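Local coordinates for protein MJ1225 (PDB 3KH5) that binds AMP and ADP through four CBS domains and is probably an archaeal homologue of the gamma subunit of AMP-activated protein kinase, at residues S54-D59 with I89-V94; V58-G63 with Y67-E72; N77-I82 with N210-G215; T132-I137 with T251-A256. All coordinates share one frame; numbering follows the deposited sequence.

Contact 1: residues S54-D59 with I89-V94; sequences SMDIVD and IMEENV. With ADP (adenosine-5'-diphosphate), chain D.
This contact forms the ribose end of a CBS-domain nucleotide pocket, where Asp56 of helix 54-63 faces Ile89 and Glu91 of the loop leading to strand 97-98. Asp56 holds the bound ADP with both carboxylate oxygens. The ribose O3' donates to Asp56 OD1 at 2.6 Å, and O2' donates to Asp56 OD2 at 2.6 Å. CG of Asp56 lies beside its own backbone N (chi1 -65°), which points the carboxylate at the sugar diol. OD2 also accepts from Thr53 N, and this second bond helps fix the rotation of the group. Glu91 comes in alongside. Glu91 CG lies 3.6 Å from Asp56 OD1. The same Glu91 CG is 3.2 Å from O2' of ADP, and the chain then bends at chi2. This leaves Glu91 OE2 4.1 Å from Asp56 OD1. Lys66 pairs with both carboxylates and probably offsets the like charges. Its NZ also donates to Ile89 O, which lies 4.1 Å from Asp56 CB. Further along the loop, Val94 CG1 lies 3.6 Å from N1 of the adenine. Behind the ribose the contact turns apolar: the side chains of Ile57 and Ile89 cross at a slant, and their CD1 methyls meet at 4.0 Å.

Contact 2: residues V58-G63 with Y67-E72; sequences VDFMGG and YNLIRE. With AMP (adenosine monophosphate), chain F.
Asp59 is the first residue of 58-63 to meet 67-72: its carbonyl O lies 3.5 Å from Tyr67 N, while its OD1 accepts from Lys66 N. Phe60 carries most of the apolar packing. Its ring extends toward 67-72 because CG stands trans to the backbone N (chi1 173°). Ile70 places CD1 over the centre of one ring face, 3.9 Å from the centroid and 13° off the normal, a CH-pi contact. Leu69 CD2 approaches Phe60 CE1 at 3.9 Å. Leu69 CD1 lies 3.3 Å from N7 of the bound AMP, whose pocket Asn68 and Glu72 also line. Phe60 O also takes a CA-H...O contact from Tyr67 CA at 3.2 Å and lies at the edge of the tyrosine ring, in its plane. The Tyr67 ring lies against the last turn of helix 54-63: CD1 is 3.5 Å from Met61 O and CG is 3.6 Å from Gly62 CA. Its OH sits above the guanidinium plane of Arg71. A serine here would lack the ring, which would probably open a gap beside Met61 and Gly62 and leave the Arg71 guanidinium without the group over its face. Two consecutive helices thus pack across a short connection; the axes of the short segments approach to 8.3 Å and cross at -39°. Helix 78-81 packs on Phe60 and Ile70, and helices 167-177 and 196-203 pack on Val58 and Met61.

Contact 3: residues N77-I82 with N210-G215; sequences NFLAAI and NHMQTG
Leu79 lays both methyls against the side chain of Met212, which it crosses at about a right angle. CD1 lies 3.2 Å from Met212 SD. CD2 lies 3.3 Å from Met212 CB, tighter than usual for two carbons. The leucine also has unusual torsions, with chi1 at -107° and chi2 at 29°, so its fit here is close and possibly strained. CD2 also comes within 4.2 Å of Gln213 OE1. Cutting this leucine back to alanine would remove both methyls, which would probably open a gap beside the Met212 sulfur and let the methionine chain shift. Met212 runs extended beyond CG (chi2 176°), which carries its thioether past the leucine to Phe78. There the CE methyl touches Phe78 CE2 at 3.9 Å. Ile82 CG2, from the same segment as Phe78, lies over a face of that ring. Asn77 caps the short helix 78-81: its OD1 accepts a weak bond from Ala80 N at 3.3 Å. Leu203 of helix 196-203 touches both Phe78 and Met212. The contact joins the short helix 78-81 to the end of helix 206-213 by apolar packing. Besides the leucine packing it includes a Met-aromatic contact, with Met212 SD at the edge of the Phe78 ring, 5.3 Å from the centroid.

Contact 4: residues T132-I137 with T251-A256; sequences TERDVI and TNDIGA. With ADP (adenosine-5'-diphosphate), chain B; AMP (adenosine monophosphate), chain C.
The guanidinium of Arg134 lies flat between Asp253 on one side and the ADP alpha-phosphate on the other. Asp253 CA sits 3.3 Å above one face, toward the rim, with Ile254 N over the same face. The phosphate oxygen O2A lies over the opposite face. The carboxylate of Asp253 is turned 51° from the guanidinium plane, and the two side chains cross at about a right angle. Their salt bridge is weak: Arg134 NH1 donates to Asp253 OD1 at 3.3 Å with an angle of 141°. The same NH1 is 2.6 Å from O1A of ADP, a short but bent, weak hydrogen bond. A bend at chi3 (-45°) turns the group into this slot, and Glu272 takes NE in a second salt bridge. This is the phosphate and ribose side of a CBS nucleotide site, and a capping box starts its helix 133-140. In that box Thr132 N donates to Asp135 OD2, and Asp135 N donates weakly to Thr132 OG1. Both side chains also hold ADP: Thr132 OG1 donates to O2A at 2.8 Å, and the ribose O3' donates to Asp135 OD1 at 3.2 Å. Past Asp253, which leaves its helix with positive phi, the chain meets the neighbouring AMP. Ile254 CG2 lies 3.6 Å from its N7, and Ala256 O accepts from its N6 at 3.0 Å.

Overall arrangement
Contacts 1, 2 and 3 form a chain of packing in which contact 2 touches both of the others; contacts 1 and 3 do not touch. Contacts 1 and 2 share Val58 and Asp59 on helix 54-63, with centres about 11 Å apart, and Ile89 CG2 packs 4.0 Å from Phe60 CD1. Contact 2 passes into contact 3 through aromatic packing, with Phe60 CE2 3.6 Å from Phe78 CE1. Contact 4 lies across the chain's centre from contact 1, about 21 Å away between centres. Contacts 1 and 4 each hold an ADP, and Arg37 and Arg180 belong to both of those pockets. Contact 2 borders one AMP and contact 4 another. Contact 3 is more remote: the side chain of Phe78 is about 13 Å from a bound AMP.

Contact 1: residues S54-D59 with I89-V94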
# COMPACT_ATOMS: atom_id res chain seq x y z
N SER A 54 0.51 -3.72 4.24
CA SER A 54 0.65 -2.72 5.29
C SER A 54 -0.69 -2.11 5.70
O SER A 54 -0.84 -1.64 6.82
CB SER A 54 1.63 -1.62 4.87
OG SER A 54 1.25 -1.03 3.64
N MET A 55 -1.64 -2.11 4.77
CA MET A 55 -2.99 -1.61 5.05
C MET A 55 -3.72 -2.48 6.06
O MET A 55 -4.46 -1.97 6.90
CB MET A 55 -3.80 -1.49 3.77
CG MET A 55 -3.63 -0.14 3.12
SD MET A 55 -4.56 1.10 4.04
CE MET A 55 -3.19 2.22 4.38
N ASP A 56 -3.52 -3.79 5.98
CA ASP A 56 -4.08 -4.70 6.98
C ASP A 56 -3.49 -4.43 8.36
O ASP A 56 -4.18 -4.57 9.37
CB ASP A 56 -3.80 -6.14 6.59
CG ASP A 56 -4.50 -6.55 5.32
OD1 ASP A 56 -5.74 -6.39 5.25
OD2 ASP A 56 -3.82 -7.03 4.39
N ILE A 57 -2.21 -4.07 8.38
CA ILE A 57 -1.52 -3.73 9.63
C ILE A 57 -2.06 -2.42 10.18
O ILE A 57 -2.26 -2.29 11.39
CB ILE A 57 0.02 -3.63 9.45
CG1 ILE A 57 0.63 -4.95 8.94
CG2 ILE A 57 0.71 -3.15 10.76
CD1 ILE A 57 0.50 -6.15 9.89
N VAL A 58 -2.29 -1.45 9.30
CA VAL A 58 -2.90 -0.16 9.69
C VAL A 58 -4.32 -0.34 10.25
O VAL A 58 -4.72 0.35 11.20
CB VAL A 58 -2.87 0.86 8.51
CG1 VAL A 58 -3.70 2.11 8.82
CG2 VAL A 58 -1.44 1.25 8.20
N ASP A 59 -5.07 -1.28 9.67
CA ASP A 59 -6.38 -1.71 10.17
C ASP A 59 -6.26 -2.27 11.60
O ASP A 59 -6.91 -1.78 12.53
CB ASP A 59 -6.89 -2.77 9.18
CG ASP A 59 -8.33 -3.21 9.44
OD1 ASP A 59 -8.78 -3.20 10.60
OD2 ASP A 59 -9.00 -3.60 8.46
N ILE A 89 -5.55 -11.92 10.74
CA ILE A 89 -5.75 -10.60 10.12
C ILE A 89 -5.52 -10.53 8.60
O ILE A 89 -5.68 -9.46 8.00
CB ILE A 89 -4.93 -9.47 10.84
CG1 ILE A 89 -3.41 -9.69 10.69
CG2 ILE A 89 -5.35 -9.33 12.31
CD1 ILE A 89 -2.58 -8.43 10.94
N MET A 90 -5.14 -11.64 7.99
CA MET A 90 -4.94 -11.66 6.54
C MET A 90 -6.27 -11.57 5.79
O MET A 90 -7.32 -11.96 6.31
CB MET A 90 -4.16 -12.91 6.12
CG MET A 90 -4.96 -14.22 6.19
SD MET A 90 -3.96 -15.65 5.77
CE MET A 90 -5.16 -16.98 5.84
N GLU A 91 -6.21 -11.06 4.57
CA GLU A 91 -7.35 -11.18 3.68
C GLU A 91 -7.36 -12.56 3.04
O GLU A 91 -6.34 -13.03 2.54
CB GLU A 91 -7.33 -10.06 2.65
CG GLU A 91 -7.67 -8.70 3.27
CD GLU A 91 -9.11 -8.64 3.74
OE1 GLU A 91 -10.00 -8.95 2.90
OE2 GLU A 91 -9.37 -8.26 4.91
N GLU A 92 -8.50 -13.24 3.11
CA GLU A 92 -8.69 -14.52 2.43
C GLU A 92 -9.49 -14.24 1.15
O GLU A 92 -9.79 -13.07 0.88
CB GLU A 92 -9.38 -15.53 3.36
CG GLU A 92 -8.70 -15.66 4.73
CD GLU A 92 -9.28 -16.77 5.59
OE1 GLU A 92 -9.60 -16.50 6.77
OE2 GLU A 92 -9.42 -17.91 5.09
N ASN A 93 -9.83 -15.24 0.34
CA ASN A 93 -10.52 -14.95 -0.94
C ASN A 93 -9.67 -13.99 -1.79
O ASN A 93 -10.13 -12.93 -2.20
CB ASN A 93 -11.91 -14.33 -0.68
CG ASN A 93 -12.84 -14.45 -1.89
OD1 ASN A 93 -12.53 -15.11 -2.88
ND2 ASN A 93 -14.02 -13.83 -1.80
N VAL A 94 -8.42 -14.38 -2.02
CA VAL A 94 -7.44 -13.53 -2.69
C VAL A 94 -7.82 -13.34 -4.16
O VAL A 94 -8.28 -14.27 -4.81
CB VAL A 94 -6.01 -14.13 -2.55
CG1 VAL A 94 -4.96 -13.23 -3.20
CG2 VAL A 94 -5.67 -14.37 -1.09
PB ADP D . -3.59 -2.35 -2.97
O1B ADP D . -4.55 -1.31 -3.42
O2B ADP D . -2.06 -1.78 -2.96
O3B ADP D . -3.55 -3.67 -3.92
PA ADP D . -3.33 -2.07 -0.35
O1A ADP D . -4.08 -0.97 0.30
O2A ADP D . -2.20 -2.81 0.56
O3A ADP D . -3.90 -2.94 -1.54
O5' ADP D . -4.32 -3.09 0.48
C5' ADP D . -5.74 -2.85 0.73
C4' ADP D . -6.50 -4.16 1.12
O4' ADP D . -6.62 -4.98 -0.08
C3' ADP D . -5.80 -5.03 2.19
O3' ADP D . -6.80 -5.57 3.07
C2' ADP D . -5.15 -6.14 1.36
O2' ADP D . -5.01 -7.37 2.10
C1' ADP D . -6.16 -6.31 0.23
N9 ADP D . -5.51 -6.90 -0.99
C8 ADP D . -4.39 -6.51 -1.61
N7 ADP D . -4.18 -7.31 -2.67
C5 ADP D . -5.17 -8.20 -2.70
C6 ADP D . -5.49 -9.27 -3.54
N6 ADP D . -4.72 -9.58 -4.58
N1 ADP D . -6.60 -9.98 -3.27
C2 ADP D . -7.38 -9.69 -2.24
N3 ADP D . -7.10 -8.68 -1.42
C4 ADP D . -6.01 -7.93 -1.64

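Contact 2: residues V58-G63 with Y67-E72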
# COMPACT_ATOMS: atom_id res chain seq x y z
N VAL A 58 -2.29 -1.45 9.30
CA VAL A 58 -2.90 -0.16 9.69
C VAL A 58 -4.32 -0.34 10.25
O VAL A 58 -4.72 0.35 11.20
CB VAL A 58 -2.87 0.86 8.51
CG1 VAL A 58 -3.70 2.11 8.82
CG2 VAL A 58 -1.44 1.25 8.20
N ASP A 59 -5.07 -1.28 9.67
CA ASP A 59 -6.38 -1.71 10.17
C ASP A 59 -6.26 -2.27 11.60
O ASP A 59 -6.91 -1.78 12.53
CB ASP A 59 -6.89 -2.77 9.18
CG ASP A 59 -8.33 -3.21 9.44
OD1 ASP A 59 -8.78 -3.20 10.60
OD2 ASP A 59 -9.00 -3.60 8.46
N PHE A 60 -5.41 -3.28 11.74
CA PHE A 60 -5.05 -3.91 13.01
C PHE A 60 -4.64 -2.91 14.11
O PHE A 60 -5.03 -3.06 15.26
CB PHE A 60 -3.92 -4.90 12.73
CG PHE A 60 -3.31 -5.53 13.95
CD1 PHE A 60 -4.03 -6.43 14.72
CD2 PHE A 60 -1.98 -5.27 14.28
CE1 PHE A 60 -3.46 -7.04 15.84
CE2 PHE A 60 -1.40 -5.87 15.40
CZ PHE A 60 -2.13 -6.75 16.17
N MET A 61 -3.86 -1.90 13.73
CA MET A 61 -3.36 -0.90 14.67
C MET A 61 -4.44 0.04 15.21
O MET A 61 -4.21 0.74 16.20
CB MET A 61 -2.27 -0.05 14.01
CG MET A 61 -0.88 -0.67 14.04
SD MET A 61 0.28 0.14 12.89
CE MET A 61 -0.43 1.79 12.74
N GLY A 62 -5.61 0.06 14.57
CA GLY A 62 -6.66 1.02 14.96
C GLY A 62 -7.58 1.47 13.84
O GLY A 62 -8.70 1.91 14.10
N GLY A 63 -7.11 1.37 12.60
CA GLY A 63 -7.84 1.86 11.44
C GLY A 63 -9.16 1.17 11.12
O GLY A 63 -10.03 1.76 10.49
N TYR A 67 -8.58 -4.16 14.52
CA TYR A 67 -8.10 -3.59 15.78
C TYR A 67 -8.67 -4.28 17.02
O TYR A 67 -8.05 -4.23 18.09
CB TYR A 67 -8.41 -2.09 15.84
CG TYR A 67 -8.05 -1.46 17.16
CD1 TYR A 67 -6.72 -1.34 17.55
CD2 TYR A 67 -9.04 -1.00 18.03
CE1 TYR A 67 -6.38 -0.76 18.76
CE2 TYR A 67 -8.71 -0.42 19.25
CZ TYR A 67 -7.37 -0.30 19.61
OH TYR A 67 -7.03 0.27 20.81
N ASN A 68 -9.82 -4.91 16.88
CA ASN A 68 -10.44 -5.57 18.02
C ASN A 68 -9.71 -6.83 18.49
O ASN A 68 -10.02 -7.37 19.56
CB ASN A 68 -11.94 -5.80 17.80
CG ASN A 68 -12.80 -4.71 18.44
OD1 ASN A 68 -12.40 -3.54 18.53
ND2 ASN A 68 -13.98 -5.09 18.90
N LEU A 69 -8.73 -7.29 17.71
CA LEU A 69 -7.81 -8.32 18.19
C LEU A 69 -6.95 -7.78 19.34
O LEU A 69 -6.74 -8.48 20.33
CB LEU A 69 -6.93 -8.87 17.05
CG LEU A 69 -6.10 -10.13 17.37
CD1 LEU A 69 -6.99 -11.31 17.75
CD2 LEU A 69 -5.20 -10.51 16.18
N ILE A 70 -6.46 -6.55 19.20
CA ILE A 70 -5.74 -5.86 20.26
C ILE A 70 -6.69 -5.53 21.42
O ILE A 70 -6.52 -6.04 22.53
CB ILE A 70 -5.04 -4.56 19.76
CG1 ILE A 70 -3.94 -4.88 18.73
CG2 ILE A 70 -4.43 -3.76 20.94
CD1 ILE A 70 -3.48 -3.68 17.91
N ARG A 71 -7.70 -4.70 21.15
CA ARG A 71 -8.52 -4.08 22.21
C ARG A 71 -9.34 -5.06 23.06
O ARG A 71 -9.49 -4.86 24.27
CB ARG A 71 -9.41 -2.93 21.67
CG ARG A 71 -10.13 -2.12 22.79
CD ARG A 71 -10.71 -0.76 22.32
NE ARG A 71 -9.84 0.37 22.66
CZ ARG A 71 -10.01 1.62 22.22
NH1 ARG A 71 -11.02 1.92 21.41
NH2 ARG A 71 -9.16 2.58 22.58
N GLU A 72 -9.86 -6.11 22.43
CA GLU A 72 -10.75 -7.05 23.11
C GLU A 72 -10.08 -8.33 23.59
O GLU A 72 -10.11 -8.64 24.79
CB GLU A 72 -11.92 -7.42 22.21
CG GLU A 72 -12.96 -6.35 22.05
CD GLU A 72 -13.70 -6.07 23.35
OE1 GLU A 72 -14.25 -7.02 23.95
OE2 GLU A 72 -13.73 -4.89 23.76
P AMP F . -12.49 -14.66 21.45
O1P AMP F . -13.60 -15.45 20.88
O2P AMP F . -11.15 -14.74 20.55
O3P AMP F . -12.06 -15.19 22.91
O5' AMP F . -12.86 -13.11 21.65
C5' AMP F . -11.82 -12.14 21.71
C4' AMP F . -12.36 -10.70 21.50
O4' AMP F . -11.52 -10.02 20.52
C3' AMP F . -13.79 -10.59 20.98
O3' AMP F . -14.39 -9.36 21.42
C2' AMP F . -13.61 -10.60 19.46
O2' AMP F . -14.63 -9.83 18.83
C1' AMP F . -12.25 -9.92 19.26
N9 AMP F . -11.43 -10.58 18.21
C8 AMP F . -10.87 -11.79 18.27
N7 AMP F . -10.20 -12.03 17.14
C5 AMP F . -10.33 -10.97 16.36
C6 AMP F . -9.87 -10.65 15.09
N6 AMP F . -9.12 -11.51 14.41
N1 AMP F . -10.19 -9.45 14.56
C2 AMP F . -10.94 -8.59 15.23
N3 AMP F . -11.40 -8.87 16.44
C4 AMP F . -11.11 -10.04 17.03

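Contact 3: residues N77-I82 with N210-G215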
# COMPACT_ATOMS: atom_id res chain seq x y z
N ASN A 77 -3.11 -5.10 24.70
CA ASN A 77 -1.70 -5.48 24.65
C ASN A 77 -1.25 -5.77 23.22
O ASN A 77 -1.43 -6.87 22.71
CB ASN A 77 -1.47 -6.70 25.54
CG ASN A 77 -0.01 -6.91 25.89
OD1 ASN A 77 0.88 -6.29 25.31
ND2 ASN A 77 0.23 -7.80 26.84
N PHE A 78 -0.66 -4.75 22.59
CA PHE A 78 -0.18 -4.84 21.21
C PHE A 78 0.92 -5.88 21.06
O PHE A 78 0.94 -6.63 20.09
CB PHE A 78 0.34 -3.47 20.75
CG PHE A 78 0.98 -3.48 19.40
CD1 PHE A 78 0.20 -3.51 18.25
CD2 PHE A 78 2.36 -3.44 19.27
CE1 PHE A 78 0.79 -3.51 16.99
CE2 PHE A 78 2.96 -3.45 18.01
CZ PHE A 78 2.17 -3.48 16.87
N LEU A 79 1.83 -5.92 22.04
CA LEU A 79 2.93 -6.86 22.02
C LEU A 79 2.48 -8.30 22.12
O LEU A 79 3.05 -9.18 21.46
CB LEU A 79 3.94 -6.51 23.11
CG LEU A 79 5.27 -5.89 22.67
CD1 LEU A 79 5.11 -5.09 21.37
CD2 LEU A 79 5.83 -5.02 23.79
N ALA A 80 1.46 -8.56 22.94
CA ALA A 80 0.88 -9.90 22.99
C ALA A 80 0.10 -10.22 21.71
O ALA A 80 0.20 -11.34 21.18
CB ALA A 80 -0.02 -10.06 24.21
N ALA A 81 -0.66 -9.24 21.22
CA ALA A 81 -1.52 -9.41 20.04
C ALA A 81 -0.73 -9.78 18.80
O ALA A 81 -1.20 -10.54 17.96
CB ALA A 81 -2.34 -8.14 19.80
N ILE A 82 0.48 -9.23 18.68
CA ILE A 82 1.32 -9.52 17.52
C ILE A 82 1.93 -10.93 17.53
O ILE A 82 2.57 -11.33 16.56
CB ILE A 82 2.42 -8.46 17.27
CG1 ILE A 82 3.33 -8.29 18.49
CG2 ILE A 82 1.78 -7.13 16.84
CD1 ILE A 82 4.55 -7.41 18.26
N ASN A 210 10.67 1.09 22.73
CA ASN A 210 10.76 1.72 24.05
C ASN A 210 9.38 1.87 24.74
O ASN A 210 9.23 1.45 25.91
CB ASN A 210 11.57 3.04 23.93
CG ASN A 210 10.90 4.22 24.60
OD1 ASN A 210 10.85 4.32 25.83
ND2 ASN A 210 10.40 5.15 23.79
N HIS A 211 8.39 2.41 24.03
CA HIS A 211 7.02 2.56 24.56
C HIS A 211 6.34 1.23 24.84
O HIS A 211 5.70 1.06 25.88
CB HIS A 211 6.14 3.39 23.63
CG HIS A 211 6.18 4.85 23.91
ND1 HIS A 211 5.33 5.47 24.80
CD2 HIS A 211 6.99 5.83 23.42
CE1 HIS A 211 5.61 6.76 24.84
NE2 HIS A 211 6.61 7.00 24.01
N MET A 212 6.48 0.29 23.91
CA MET A 212 5.84 -1.02 24.00
C MET A 212 6.20 -1.78 25.28
O MET A 212 5.35 -2.44 25.88
CB MET A 212 6.20 -1.87 22.77
CG MET A 212 5.73 -1.33 21.43
SD MET A 212 6.37 -2.40 20.09
CE MET A 212 6.15 -1.34 18.65
N GLN A 213 7.47 -1.68 25.69
CA GLN A 213 8.00 -2.35 26.89
C GLN A 213 7.32 -1.87 28.16
O GLN A 213 6.99 -2.66 29.05
CB GLN A 213 9.51 -2.12 27.02
CG GLN A 213 10.35 -2.55 25.83
CD GLN A 213 10.37 -4.06 25.61
OE1 GLN A 213 9.43 -4.77 25.97
NE2 GLN A 213 11.46 -4.55 25.03
N THR A 214 7.14 -0.55 28.24
CA THR A 214 6.46 0.10 29.36
C THR A 214 4.99 0.26 28.98
O THR A 214 4.20 0.82 29.75
CB THR A 214 7.10 1.49 29.67
OG1 THR A 214 6.61 2.47 28.73
CG2 THR A 214 8.63 1.44 29.59
N GLY A 215 4.64 -0.25 27.81
CA GLY A 215 3.35 -0.01 27.15
C GLY A 215 2.11 -0.09 28.01
O GLY A 215 1.92 -1.09 28.71

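Contact 4: residues T132-I137 with T251-A256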
# COMPACT_ATOMS: atom_id res chain seq x y z
N THR A 132 2.29 -6.49 -10.24
CA THR A 132 1.73 -5.29 -9.63
C THR A 132 1.54 -4.26 -10.72
O THR A 132 2.01 -4.45 -11.85
CB THR A 132 2.68 -4.71 -8.56
OG1 THR A 132 3.85 -4.17 -9.19
CG2 THR A 132 3.09 -5.77 -7.54
N GLU A 133 0.86 -3.16 -10.39
CA GLU A 133 0.64 -2.06 -11.33
C GLU A 133 1.94 -1.44 -11.85
O GLU A 133 2.05 -1.12 -13.04
CB GLU A 133 -0.25 -0.99 -10.69
CG GLU A 133 -1.68 -1.44 -10.42
CD GLU A 133 -2.46 -0.44 -9.59
OE1 GLU A 133 -3.62 -0.15 -9.94
OE2 GLU A 133 -1.90 0.06 -8.58
N ARG A 134 2.93 -1.29 -10.96
CA ARG A 134 4.26 -0.77 -11.31
C ARG A 134 4.94 -1.64 -12.37
O ARG A 134 5.53 -1.12 -13.32
CB ARG A 134 5.15 -0.66 -10.06
CG ARG A 134 6.44 0.17 -10.25
CD ARG A 134 6.98 0.78 -8.94
NE ARG A 134 5.91 1.37 -8.12
CZ ARG A 134 5.73 1.16 -6.82
NH1 ARG A 134 6.57 0.38 -6.13
NH2 ARG A 134 4.71 1.75 -6.19
N ASP A 135 4.85 -2.97 -12.20
CA ASP A 135 5.43 -3.93 -13.15
C ASP A 135 4.89 -3.68 -14.56
O ASP A 135 5.64 -3.73 -15.54
CB ASP A 135 5.08 -5.37 -12.76
CG ASP A 135 5.81 -5.86 -11.52
OD1 ASP A 135 6.89 -5.33 -11.19
OD2 ASP A 135 5.29 -6.80 -10.88
N VAL A 136 3.59 -3.42 -14.64
CA VAL A 136 2.91 -3.18 -15.91
C VAL A 136 3.26 -1.82 -16.51
O VAL A 136 3.56 -1.72 -17.70
CB VAL A 136 1.36 -3.32 -15.77
CG1 VAL A 136 0.66 -3.04 -17.10
CG2 VAL A 136 1.00 -4.72 -15.29
N ILE A 137 3.23 -0.77 -15.69
CA ILE A 137 3.60 0.56 -16.15
C ILE A 137 5.04 0.57 -16.67
O ILE A 137 5.34 1.18 -17.70
CB ILE A 137 3.42 1.62 -15.04
CG1 ILE A 137 1.94 1.78 -14.69
CG2 ILE A 137 4.01 2.97 -15.48
CD1 ILE A 137 1.67 2.65 -13.48
N THR A 251 10.54 4.62 -11.51
CA THR A 251 11.97 4.69 -11.18
C THR A 251 12.22 5.03 -9.72
O THR A 251 13.37 5.02 -9.26
CB THR A 251 12.72 5.70 -12.06
OG1 THR A 251 12.17 7.01 -11.86
CG2 THR A 251 12.62 5.32 -13.54
N ASN A 252 11.16 5.34 -8.99
CA ASN A 252 11.27 5.69 -7.58
C ASN A 252 10.45 4.81 -6.62
O ASN A 252 10.44 5.06 -5.41
CB ASN A 252 10.88 7.16 -7.39
CG ASN A 252 11.96 8.10 -7.88
OD1 ASN A 252 13.01 8.22 -7.25
ND2 ASN A 252 11.70 8.77 -9.00
N ASP A 253 9.78 3.80 -7.17
CA ASP A 253 8.87 2.98 -6.38
C ASP A 253 7.93 3.87 -5.55
O ASP A 253 7.80 3.67 -4.34
CB ASP A 253 9.64 2.05 -5.42
CG ASP A 253 10.33 0.90 -6.13
OD1 ASP A 253 9.76 0.33 -7.09
OD2 ASP A 253 11.45 0.55 -5.70
N ILE A 254 7.32 4.86 -6.19
CA ILE A 254 6.34 5.72 -5.55
C ILE A 254 5.05 5.46 -6.31
O ILE A 254 5.08 5.22 -7.52
CB ILE A 254 6.78 7.21 -5.65
CG1 ILE A 254 7.91 7.50 -4.66
CG2 ILE A 254 5.61 8.18 -5.40
CD1 ILE A 254 8.73 8.75 -4.99
N GLY A 255 3.91 5.46 -5.61
CA GLY A 255 2.65 5.13 -6.26
C GLY A 255 1.70 6.29 -6.45
O GLY A 255 0.73 6.18 -7.18
N ALA A 256 2.00 7.42 -5.80
CA ALA A 256 1.09 8.56 -5.79
C ALA A 256 1.80 9.91 -5.71
O ALA A 256 2.69 10.09 -4.87
CB ALA A 256 0.08 8.43 -4.64
PB ADP B . 3.49 -3.24 -3.00
O1B ADP B . 4.73 -3.67 -2.32
O2B ADP B . 3.14 -1.69 -2.68
O3B ADP B . 2.19 -4.04 -2.51
PA ADP B . 4.31 -2.22 -5.45
O1A ADP B . 5.23 -1.31 -4.70
O2A ADP B . 4.61 -2.58 -7.02
O3A ADP B . 3.54 -3.40 -4.60
O5' ADP B . 5.48 -3.38 -5.29
C5' ADP B . 6.90 -3.13 -5.06
C4' ADP B . 7.81 -3.85 -6.11
O4' ADP B . 8.39 -5.10 -5.62
C3' ADP B . 6.97 -4.18 -7.34
O3' ADP B . 7.66 -3.79 -8.54
C2' ADP B . 6.75 -5.69 -7.30
O2' ADP B . 7.13 -6.21 -8.58
C1' ADP B . 7.70 -6.25 -6.22
N9 ADP B . 7.07 -7.04 -5.09
C8 ADP B . 6.00 -6.69 -4.37
N7 ADP B . 5.74 -7.63 -3.46
C5 ADP B . 6.66 -8.59 -3.59
C6 ADP B . 6.90 -9.80 -2.93
N6 ADP B . 6.12 -10.20 -1.93
N1 ADP B . 7.94 -10.56 -3.32
C2 ADP B . 8.73 -10.17 -4.32
N3 ADP B . 8.53 -9.03 -4.96
C4 ADP B . 7.50 -8.22 -4.63
P AMP C . 4.84 3.94 -0.22
O1P AMP C . 5.48 2.63 -0.47
O2P AMP C . 3.52 3.78 0.69
O3P AMP C . 4.33 4.66 -1.58
O5' AMP C . 5.78 4.99 0.56
C5' AMP C . 7.17 4.73 0.87
C4' AMP C . 7.84 6.02 1.34
O4' AMP C . 7.73 6.95 0.22
C3' AMP C . 7.00 6.59 2.50
O3' AMP C . 7.84 7.16 3.52
C2' AMP C . 6.18 7.69 1.83
O2' AMP C . 5.92 8.75 2.75
C1' AMP C . 7.11 8.15 0.70
N9 AMP C . 6.37 8.78 -0.43
C8 AMP C . 5.32 8.28 -1.08
N7 AMP C . 4.93 9.12 -2.04
C5 AMP C . 5.74 10.17 -1.99
C6 AMP C . 5.83 11.34 -2.72
N6 AMP C . 4.96 11.58 -3.71
N1 AMP C . 6.80 12.23 -2.42
C2 AMP C . 7.67 12.00 -1.44
N3 AMP C . 7.61 10.88 -0.73
C4 AMP C . 6.66 9.96 -0.98